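Local coordinates for protein leucine--trna ligase (PDB 5AH5) that probably joins L-leucine to tRNA(Leu) at the expense of ATP, as a class I leucyl-tRNA synthetase, and probably also edits mischarged tRNA, at residues T186-V191 against S416-R421; P426-H431 against D485-F490; L708-R713 against P740-N745. All blocks are in the same frame, centred on the assembly; numbering follows the deposited sequence.

In the fold
Contacts 1 and 2 lie in one antiparallel sheet, their centres 8 Å apart. Strand 415-419 pairs with strand 182-191 in contact 1 and also with strand 486-487 of contact 2. The two contacts meet directly: Arg-419 NE forms a salt bridge with Asp-488 OD1 at 2.7 Å, and Trp-189 CD1 packs on Ile-427 CD1 at 3.6 Å. The bound leucyl-sulfamoyl adenosine is about 13 Å from the side chain of Ile-417 and about 14 Å from that of Met-487, so neither side chain touches it. Contact 3, in the anticodon-binding domain, is centred 55 Å from contact 1 and 53 Å from contact 2, across the chain's centre.

Contact 1. Residues T186-V191 against S416-R421; sequences TPQWFV and SISRQR
Ser-416 pairs with Phe-190 as an antiparallel non-hydrogen-bonded pair, with both side chains on the same face of the sheet. Its OG approaches Phe-190 CE1 obliquely at 3.5 Å, while its CA-H points at Trp-189 O. The same carbonyl accepts Ile-417 N at 3.1 Å, a fairly straight bond (165°) whose donor stands above the carbonyl plane. Ile-417 CG2 then meets Val-191 CG2 at 3.9 Å, the two side chains crossing at about a right angle.

At Ser-418 the regular pairing gives way to a side-chain bond. Its OG sits between the backbone N and the carbonyl carbon (chi1 44°), where it accepts Trp-189 N at 2.7 Å, nearly straight at 167°, and donates to Gln-188 OE1, also at 2.7 Å. One hydroxyl thus has both a donor and an acceptor on the opposite strand. Arg-419 turns back along its own segment, NH2 to Ser-416 O and NH1 to Ser-418 O. Gln-420 comes tip to tip with Gln-188, amide planes nearly perpendicular; Gln-420 NE2 gives Gln-188 OE1 only a weak bond of 3.0 Å and also donates to Asp-485 OD2, while Gln-420 OE1 takes Val-163 N. The antiparallel pairing of strands 182-191 and 415-419 joins the two parts of the class I synthetase region that the editing domain separates in sequence.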
loop_
_atom_site.group_PDB
_atom_site.type_symbol
_atom_site.label_atom_id
_atom_site.label_comp_id
_atom_site.label_asym_id
_atom_site.label_seq_id
_atom_site.Cartn_x
_atom_site.Cartn_y
_atom_site.Cartn_z
ATOM N N THR B 186 -27.596 -8.581 13.982
ATOM C CA THR B 186 -26.880 -9.342 15.026
ATOM C C THR B 186 -26.081 -8.356 15.847
ATOM O O THR B 186 -25.611 -7.359 15.292
ATOM C CB THR B 186 -25.742 -10.277 14.482
ATOM O OG1 THR B 186 -26.069 -10.844 13.214
ATOM C CG2 THR B 186 -25.432 -11.366 15.433
ATOM N N PRO B 187 -25.844 -8.654 17.131
ATOM C CA PRO B 187 -24.994 -7.726 17.911
ATOM C C PRO B 187 -23.522 -7.959 17.582
ATOM O O PRO B 187 -23.041 -9.119 17.628
ATOM C CB PRO B 187 -25.307 -8.061 19.385
ATOM C CG PRO B 187 -26.455 -9.010 19.363
ATOM C CD PRO B 187 -26.514 -9.654 17.990
ATOM N N GLN B 188 -22.835 -6.890 17.177
ATOM C CA GLN B 188 -21.479 -7.019 16.680
ATOM C C GLN B 188 -20.681 -5.816 17.122
ATOM O O GLN B 188 -21.261 -4.780 17.567
ATOM C CB GLN B 188 -21.481 -7.104 15.165
ATOM C CG GLN B 188 -22.134 -8.330 14.578
ATOM C CD GLN B 188 -21.378 -9.620 14.801
ATOM O OE1 GLN B 188 -20.147 -9.689 14.774
ATOM N NE2 GLN B 188 -22.132 -10.672 15.007
ATOM N N TRP B 189 -19.352 -5.966 17.031
ATOM C CA TRP B 189 -18.439 -4.883 17.335
ATOM C C TRP B 189 -18.088 -4.125 16.054
ATOM O O TRP B 189 -17.942 -4.735 14.959
ATOM C CB TRP B 189 -17.171 -5.380 18.045
ATOM C CG TRP B 189 -17.482 -5.907 19.414
ATOM C CD1 TRP B 189 -17.721 -7.191 19.740
ATOM C CD2 TRP B 189 -17.570 -5.158 20.631
ATOM N NE1 TRP B 189 -17.957 -7.303 21.072
ATOM C CE2 TRP B 189 -17.878 -6.069 21.649
ATOM C CE3 TRP B 189 -17.434 -3.801 20.952
ATOM C CZ2 TRP B 189 -18.040 -5.675 22.986
ATOM C CZ3 TRP B 189 -17.577 -3.393 22.221
ATOM C CH2 TRP B 189 -17.903 -4.339 23.266
ATOM N N PHE B 190 -17.936 -2.810 16.230
ATOM C CA PHE B 190 -17.700 -1.847 15.168
ATOM C C PHE B 190 -16.681 -0.810 15.618
ATOM O O PHE B 190 -16.517 -0.568 16.843
ATOM C CB PHE B 190 -18.981 -1.071 14.891
ATOM C CG PHE B 190 -20.069 -1.902 14.354
ATOM C CD1 PHE B 190 -20.182 -2.126 13.002
ATOM C CD2 PHE B 190 -21.005 -2.480 15.215
ATOM C CE1 PHE B 190 -21.223 -2.915 12.504
ATOM C CE2 PHE B 190 -22.016 -3.245 14.732
ATOM C CZ PHE B 190 -22.135 -3.467 13.371
ATOM N N VAL B 191 -16.021 -0.181 14.642
ATOM C CA VAL B 191 -15.279 1.057 14.882
ATOM C C VAL B 191 -15.918 2.187 14.085
ATOM O O VAL B 191 -16.277 2.017 12.913
ATOM C CB VAL B 191 -13.805 0.986 14.510
ATOM C CG1 VAL B 191 -13.028 1.981 15.361
ATOM C CG2 VAL B 191 -13.247 -0.413 14.659
ATOM N N SER B 416 -17.233 -3.281 10.842
ATOM C CA SER B 416 -17.373 -4.546 11.592
ATOM C C SER B 416 -16.050 -5.228 11.761
ATOM O O SER B 416 -15.454 -5.646 10.758
ATOM C CB SER B 416 -18.172 -5.619 10.838
ATOM O OG SER B 416 -19.422 -5.160 10.524
ATOM N N ILE B 417 -15.673 -5.455 13.009
ATOM C CA ILE B 417 -14.427 -6.119 13.386
ATOM C C ILE B 417 -14.573 -7.453 14.084
ATOM O O ILE B 417 -13.607 -8.215 14.145
ATOM C CB ILE B 417 -13.481 -5.194 14.188
ATOM C CG1 ILE B 417 -14.151 -4.614 15.444
ATOM C CG2 ILE B 417 -13.036 -4.069 13.268
ATOM C CD1 ILE B 417 -13.184 -4.022 16.458
ATOM N N SER B 418 -15.762 -7.765 14.562
ATOM C CA SER B 418 -15.995 -9.034 15.220
ATOM C C SER B 418 -16.256 -10.166 14.230
ATOM O O SER B 418 -17.037 -10.037 13.293
ATOM C CB SER B 418 -17.072 -8.928 16.305
ATOM O OG SER B 418 -18.214 -8.186 15.922
ATOM N N ARG B 419 -15.545 -11.260 14.449
ATOM C CA ARG B 419 -15.562 -12.402 13.573
ATOM C C ARG B 419 -15.912 -13.647 14.396
ATOM O O ARG B 419 -15.358 -13.836 15.468
ATOM C CB ARG B 419 -14.180 -12.543 12.912
ATOM C CG ARG B 419 -13.810 -11.280 12.135
ATOM C CD ARG B 419 -14.671 -11.155 10.894
ATOM N NE ARG B 419 -14.287 -9.961 10.144
ATOM C CZ ARG B 419 -14.876 -8.799 10.246
ATOM N NH1 ARG B 419 -15.944 -8.633 11.033
ATOM N NH2 ARG B 419 -14.406 -7.773 9.536
ATOM N N GLN B 420 -16.758 -14.519 13.860
ATOM C CA GLN B 420 -17.171 -15.770 14.578
ATOM C C GLN B 420 -16.203 -16.823 14.197
ATOM O O GLN B 420 -16.526 -17.868 13.615
ATOM C CB GLN B 420 -18.631 -16.187 14.301
ATOM C CG GLN B 420 -19.685 -15.110 14.711
ATOM C CD GLN B 420 -19.549 -13.781 13.896
ATOM O OE1 GLN B 420 -19.493 -13.849 12.695
ATOM N NE2 GLN B 420 -19.466 -12.617 14.548
ATOM N N ARG B 421 -14.975 -16.582 14.601
ATOM C CA ARG B 421 -13.848 -17.431 14.208
ATOM C C ARG B 421 -12.908 -17.634 15.383
ATOM O O ARG B 421 -12.802 -16.772 16.193
ATOM C CB ARG B 421 -13.113 -16.676 13.101
ATOM C CG ARG B 421 -13.834 -16.803 11.792
ATOM C CD ARG B 421 -13.175 -18.020 11.226
ATOM N NE ARG B 421 -13.828 -18.361 10.071
ATOM C CZ ARG B 421 -13.252 -18.924 9.013
ATOM N NH1 ARG B 421 -11.975 -19.315 8.966
ATOM N NH2 ARG B 421 -14.035 -19.125 8.012
#

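Contact 2. Residues P426-H431 against D485-F490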
loop_
_atom_site.group_PDB
_atom_site.type_symbol
_atom_site.label_atom_id
_atom_site.label_comp_id
_atom_site.label_asym_id
_atom_site.label_seq_id
_atom_site.Cartn_x
_atom_site.Cartn_y
_atom_site.Cartn_z
ATOM N N PRO B 426 -8.564 -12.458 20.654
ATOM C CA PRO B 426 -9.782 -12.358 21.419
ATOM C C PRO B 426 -10.189 -10.958 21.764
ATOM O O PRO B 426 -9.331 -10.100 21.940
ATOM C CB PRO B 426 -9.506 -13.233 22.682
ATOM C CG PRO B 426 -8.438 -14.169 22.250
ATOM C CD PRO B 426 -7.598 -13.366 21.289
ATOM N N ILE B 427 -11.497 -10.711 21.767
ATOM C CA ILE B 427 -12.091 -9.448 22.162
ATOM C C ILE B 427 -12.128 -9.422 23.714
ATOM O O ILE B 427 -12.749 -10.288 24.295
ATOM C CB ILE B 427 -13.466 -9.331 21.551
ATOM C CG1 ILE B 427 -13.281 -9.198 20.023
ATOM C CG2 ILE B 427 -14.264 -8.153 22.159
ATOM C CD1 ILE B 427 -14.526 -8.760 19.261
ATOM N N PRO B 428 -11.415 -8.461 24.363
ATOM C CA PRO B 428 -11.124 -8.471 25.809
ATOM C C PRO B 428 -12.280 -7.844 26.608
ATOM O O PRO B 428 -12.151 -6.810 27.296
ATOM C CB PRO B 428 -9.819 -7.674 25.887
ATOM C CG PRO B 428 -10.061 -6.604 24.860
ATOM C CD PRO B 428 -10.679 -7.360 23.690
ATOM N N ILE B 429 -13.438 -8.469 26.435
ATOM C CA ILE B 429 -14.715 -8.023 26.989
ATOM C C ILE B 429 -15.364 -9.218 27.710
ATOM O O ILE B 429 -15.187 -10.401 27.314
ATOM C CB ILE B 429 -15.620 -7.523 25.889
ATOM C CG1 ILE B 429 -15.013 -6.266 25.252
ATOM C CG2 ILE B 429 -17.038 -7.217 26.409
ATOM C CD1 ILE B 429 -15.193 -4.994 26.053
ATOM N N ILE B 430 -15.974 -8.919 28.851
ATOM C CA ILE B 430 -16.768 -9.875 29.572
ATOM C C ILE B 430 -18.212 -9.431 29.538
ATOM O O ILE B 430 -18.496 -8.310 29.777
ATOM C CB ILE B 430 -16.257 -10.037 31.001
ATOM C CG1 ILE B 430 -14.888 -10.773 30.935
ATOM C CG2 ILE B 430 -17.258 -10.879 31.830
ATOM C CD1 ILE B 430 -14.074 -10.828 32.221
ATOM N N HIS B 431 -19.136 -10.342 29.231
ATOM C CA HIS B 431 -20.552 -10.013 29.228
ATOM C C HIS B 431 -21.240 -10.571 30.501
ATOM O O HIS B 431 -21.222 -11.807 30.769
ATOM C CB HIS B 431 -21.227 -10.606 27.998
ATOM C CG HIS B 431 -20.681 -10.088 26.699
ATOM N ND1 HIS B 431 -21.323 -9.126 25.965
ATOM C CD2 HIS B 431 -19.577 -10.427 25.993
ATOM C CE1 HIS B 431 -20.655 -8.909 24.850
ATOM N NE2 HIS B 431 -19.600 -9.693 24.839
ATOM N N ASP B 485 -16.273 -13.833 20.190
ATOM C CA ASP B 485 -15.757 -13.453 18.837
ATOM C C ASP B 485 -14.339 -12.916 18.908
ATOM O O ASP B 485 -13.857 -12.519 20.011
ATOM C CB ASP B 485 -16.669 -12.422 18.180
ATOM C CG ASP B 485 -18.048 -12.997 17.831
ATOM O OD1 ASP B 485 -18.170 -14.245 17.801
ATOM O OD2 ASP B 485 -18.992 -12.222 17.578
ATOM N N THR B 486 -13.673 -12.948 17.740
ATOM C CA THR B 486 -12.309 -12.502 17.597
ATOM C C THR B 486 -12.219 -11.271 16.689
ATOM O O THR B 486 -13.179 -10.907 15.970
ATOM C CB THR B 486 -11.381 -13.618 17.189
ATOM O OG1 THR B 486 -11.760 -14.194 15.927
ATOM C CG2 THR B 486 -11.326 -14.673 18.269
ATOM N N MET B 487 -11.078 -10.621 16.725
ATOM C CA MET B 487 -10.895 -9.441 15.907
ATOM C C MET B 487 -10.506 -9.827 14.474
ATOM O O MET B 487 -9.666 -10.687 14.216
ATOM C CB MET B 487 -9.840 -8.527 16.532
ATOM C CG MET B 487 -10.206 -8.036 17.918
ATOM S SD MET B 487 -9.032 -6.833 18.528
ATOM C CE MET B 487 -9.128 -7.012 20.329
ATOM N N ASP B 488 -11.097 -9.152 13.525
ATOM C CA ASP B 488 -10.620 -9.298 12.121
ATOM C C ASP B 488 -9.114 -8.988 11.915
ATOM O O ASP B 488 -8.584 -8.123 12.590
ATOM C CB ASP B 488 -11.428 -8.429 11.213
ATOM C CG ASP B 488 -11.214 -8.812 9.726
ATOM O OD1 ASP B 488 -11.701 -9.917 9.269
ATOM O OD2 ASP B 488 -10.530 -7.986 9.046
ATOM N N THR B 489 -8.463 -9.763 11.045
ATOM C CA THR B 489 -7.057 -9.571 10.632
ATOM C C THR B 489 -6.683 -8.106 10.265
ATOM O O THR B 489 -5.584 -7.665 10.560
ATOM C CB THR B 489 -6.660 -10.505 9.485
ATOM O OG1 THR B 489 -5.288 -10.305 9.160
ATOM C CG2 THR B 489 -7.495 -10.324 8.213
ATOM N N PHE B 490 -7.628 -7.333 9.735
ATOM C CA PHE B 490 -7.333 -5.950 9.408
ATOM C C PHE B 490 -7.244 -5.005 10.599
ATOM O O PHE B 490 -6.687 -3.884 10.478
ATOM C CB PHE B 490 -8.255 -5.417 8.311
ATOM C CG PHE B 490 -8.012 -6.080 6.992
ATOM C CD1 PHE B 490 -6.910 -5.690 6.202
ATOM C CD2 PHE B 490 -8.863 -7.064 6.512
ATOM C CE1 PHE B 490 -6.718 -6.246 4.959
ATOM C CE2 PHE B 490 -8.637 -7.675 5.290
ATOM C CZ PHE B 490 -7.543 -7.267 4.513
HETATM O O HOH W 1 -13.175 -12.992 22.372
#
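Ile-427 and Met-487 cross obliquely, Ile-427 CG1 lying 3.9 Å from Met-487 CG. Ile-427 CG1 is anti to the carbonyl carbon (chi1 -68°) and touches both this methylene and the main chain of the other segment, coming within 3.4 Å of Asp-485 O. Beyond CG the methionine runs extended, with chi2 at -174° carrying SD onward. Its terminal CE reaches Pro-428 CD at 3.7 Å, and these two side chains cross at about a right angle. The same methyl lies 3.5 Å from Pro-426 O, a carbonyl that accepts a hydrogen bond from Gln-135 NE2 of helix 128-143. Phe-138 of that helix touches both Ile-427 and Met-487.

The backbones meet as a short antiparallel bridge between strands 425-432 and 486-487: Pro-426 and Thr-486 form a non-hydrogen-bonded pair, CA to CA 4.6 Å, with diverging side chains. Direct bonding is slight, since Ile-427 N reaches Asp-485 O only weakly at 3.5 Å. A water accepts from Ile-427 N at 2.9 Å and lies very close to Asp-485 O, where its role as donor is doubtful. Pro-428 centres an inverse gamma turn, after which strand 429-431 leads toward the zinc ligand Cys-432. On the other segment, Asp-488 N-caps the short helix that follows: its OD2 accepts Phe-490 N at 3.1 Å, from above the carboxylate plane, while OD1 accepts from Gln-168 NE2.

Contact 3. Residues L708-R713 against P740-N745; sequences LRLLVR and PWPTIN
Arg-713 reaches across from its helix to the residues Pro-740 to Pro-742, and its CB points toward them. That CB already lies 4.0 Å from Pro-742 CG. The chain bends at chi3 (-90°), which places NE, and the arginine and proline side chains slide past each other in opposite directions. NE and CZ stay close to the same proline carbon, which sits 3.8 Å above one face of the guanidinium, offset toward its rim. At the edge of the group, NH1 donates to Pro-740 O at 2.9 Å; the oxygen lies in the guanidinium plane, although the N-H...O angle of 132° is well short of straight. NH2 is directed elsewhere, to Ile-643 O and, in a salt bridge, to Glu-644.

Two smaller contacts extend the interface. Leu-710 CD1 packs on Pro-742 CB at 3.8 Å, and Trp-741 CZ3 approaches Arg-713 O obliquely at 3.4 Å. Trp-741 NE1 bonds to Thr-670 of helix 653-674. Within the anticodon-binding domain, the loop between helix 720-729 and strand 753-760 therefore lies against helix 701-715, with Ile-666 of helix 653-674 touching both Leu-710 and Pro-742.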
loop_
_atom_site.group_PDB
_atom_site.type_symbol
_atom_site.label_atom_id
_atom_site.label_comp_id
_atom_site.label_asym_id
_atom_site.label_seq_id
_atom_site.Cartn_x
_atom_site.Cartn_y
_atom_site.Cartn_z
ATOM N N LEU B 708 36.146 0.310 -11.474
ATOM C CA LEU B 708 35.692 -1.009 -11.197
ATOM C C LEU B 708 35.164 -1.080 -9.758
ATOM O O LEU B 708 34.115 -1.651 -9.531
ATOM C CB LEU B 708 36.836 -2.002 -11.382
ATOM C CG LEU B 708 37.276 -2.246 -12.847
ATOM C CD1 LEU B 708 38.488 -3.132 -12.849
ATOM C CD2 LEU B 708 36.198 -2.884 -13.678
ATOM N N ARG B 709 35.912 -0.522 -8.810
ATOM C CA ARG B 709 35.478 -0.429 -7.429
ATOM C C ARG B 709 34.227 0.455 -7.296
ATOM O O ARG B 709 33.311 0.135 -6.553
ATOM C CB ARG B 709 36.613 0.045 -6.524
ATOM C CG ARG B 709 37.685 -1.015 -6.427
ATOM C CD ARG B 709 38.343 -1.099 -5.072
ATOM N NE ARG B 709 39.410 -2.102 -5.124
ATOM C CZ ARG B 709 40.662 -1.865 -5.528
ATOM N NH1 ARG B 709 41.023 -0.653 -5.980
ATOM N NH2 ARG B 709 41.532 -2.840 -5.518
ATOM N N LEU B 710 34.133 1.483 -8.112
ATOM C CA LEU B 710 32.964 2.321 -8.098
ATOM C C LEU B 710 31.747 1.576 -8.653
ATOM O O LEU B 710 30.664 1.698 -8.101
ATOM C CB LEU B 710 33.256 3.591 -8.854
ATOM C CG LEU B 710 32.580 4.912 -8.563
ATOM C CD1 LEU B 710 32.656 5.288 -7.078
ATOM C CD2 LEU B 710 33.237 6.002 -9.438
ATOM N N LEU B 711 31.950 0.784 -9.709
ATOM C CA LEU B 711 30.925 -0.011 -10.345
ATOM C C LEU B 711 30.265 -0.980 -9.318
ATOM O O LEU B 711 29.071 -1.092 -9.276
ATOM C CB LEU B 711 31.532 -0.861 -11.487
ATOM C CG LEU B 711 30.620 -1.816 -12.258
ATOM C CD1 LEU B 711 29.393 -1.076 -12.677
ATOM C CD2 LEU B 711 31.303 -2.426 -13.467
ATOM N N VAL B 712 31.082 -1.674 -8.551
ATOM C CA VAL B 712 30.605 -2.639 -7.533
ATOM C C VAL B 712 29.918 -1.943 -6.346
ATOM O O VAL B 712 28.973 -2.518 -5.721
ATOM C CB VAL B 712 31.771 -3.553 -7.176
ATOM C CG1 VAL B 712 31.853 -3.909 -5.712
ATOM C CG2 VAL B 712 31.666 -4.791 -8.041
ATOM N N ARG B 713 30.352 -0.716 -6.031
ATOM C CA ARG B 713 29.656 0.075 -5.038
ATOM C C ARG B 713 28.243 0.422 -5.449
ATOM O O ARG B 713 27.304 0.273 -4.662
ATOM C CB ARG B 713 30.402 1.301 -4.655
ATOM C CG ARG B 713 31.694 0.990 -3.957
ATOM C CD ARG B 713 32.045 2.102 -3.006
ATOM N NE ARG B 713 32.837 3.129 -3.569
ATOM C CZ ARG B 713 32.960 4.383 -3.109
ATOM N NH1 ARG B 713 32.269 4.899 -2.077
ATOM N NH2 ARG B 713 33.794 5.162 -3.765
ATOM N N PRO B 740 30.618 4.054 2.798
ATOM C CA PRO B 740 29.806 5.203 2.393
ATOM C C PRO B 740 29.448 5.183 0.879
ATOM O O PRO B 740 30.256 4.754 0.032
ATOM C CB PRO B 740 30.659 6.441 2.761
ATOM C CG PRO B 740 31.810 5.929 3.526
ATOM C CD PRO B 740 31.924 4.431 3.349
ATOM N N TRP B 741 28.228 5.605 0.570
ATOM C CA TRP B 741 27.736 5.578 -0.785
ATOM C C TRP B 741 28.561 6.609 -1.613
ATOM O O TRP B 741 28.921 7.654 -1.099
ATOM C CB TRP B 741 26.298 5.984 -0.788
ATOM C CG TRP B 741 25.610 5.974 -2.129
ATOM C CD1 TRP B 741 25.124 7.060 -2.798
ATOM C CD2 TRP B 741 25.200 4.814 -2.892
ATOM N NE1 TRP B 741 24.498 6.654 -3.949
ATOM C CE2 TRP B 741 24.567 5.287 -4.052
ATOM C CE3 TRP B 741 25.401 3.436 -2.754
ATOM C CZ2 TRP B 741 24.060 4.423 -5.045
ATOM C CZ3 TRP B 741 24.922 2.571 -3.765
ATOM C CH2 TRP B 741 24.258 3.078 -4.887
ATOM N N PRO B 742 28.829 6.318 -2.892
ATOM C CA PRO B 742 29.602 7.305 -3.644
ATOM C C PRO B 742 28.888 8.621 -3.796
ATOM O O PRO B 742 27.625 8.678 -3.891
ATOM C CB PRO B 742 29.753 6.665 -5.020
ATOM C CG PRO B 742 29.472 5.231 -4.828
ATOM C CD PRO B 742 28.528 5.125 -3.679
ATOM N N THR B 743 29.686 9.673 -3.879
ATOM C CA THR B 743 29.198 11.023 -4.165
ATOM C C THR B 743 29.821 11.569 -5.459
ATOM O O THR B 743 30.959 11.265 -5.773
ATOM C CB THR B 743 29.525 11.961 -2.990
ATOM O OG1 THR B 743 30.935 11.997 -2.803
ATOM C CG2 THR B 743 28.882 11.425 -1.682
ATOM N N ILE B 744 29.067 12.395 -6.175
ATOM C CA ILE B 744 29.558 13.013 -7.388
ATOM C C ILE B 744 30.792 13.897 -7.084
ATOM O O ILE B 744 30.749 14.739 -6.210
ATOM C CB ILE B 744 28.468 13.820 -8.065
ATOM C CG1 ILE B 744 27.438 12.878 -8.677
ATOM C CG2 ILE B 744 29.063 14.676 -9.186
ATOM C CD1 ILE B 744 26.150 13.571 -9.083
ATOM N N ASN B 745 31.915 13.604 -7.735
ATOM C CA ASN B 745 33.061 14.516 -7.735
ATOM C C ASN B 745 32.830 15.551 -8.844
ATOM O O ASN B 745 32.920 15.210 -10.021
ATOM C CB ASN B 745 34.351 13.744 -7.928
ATOM C CG ASN B 745 35.569 14.643 -7.802
ATOM O OD1 ASN B 745 35.650 15.729 -8.417
ATOM N ND2 ASN B 745 36.505 14.211 -7.010
#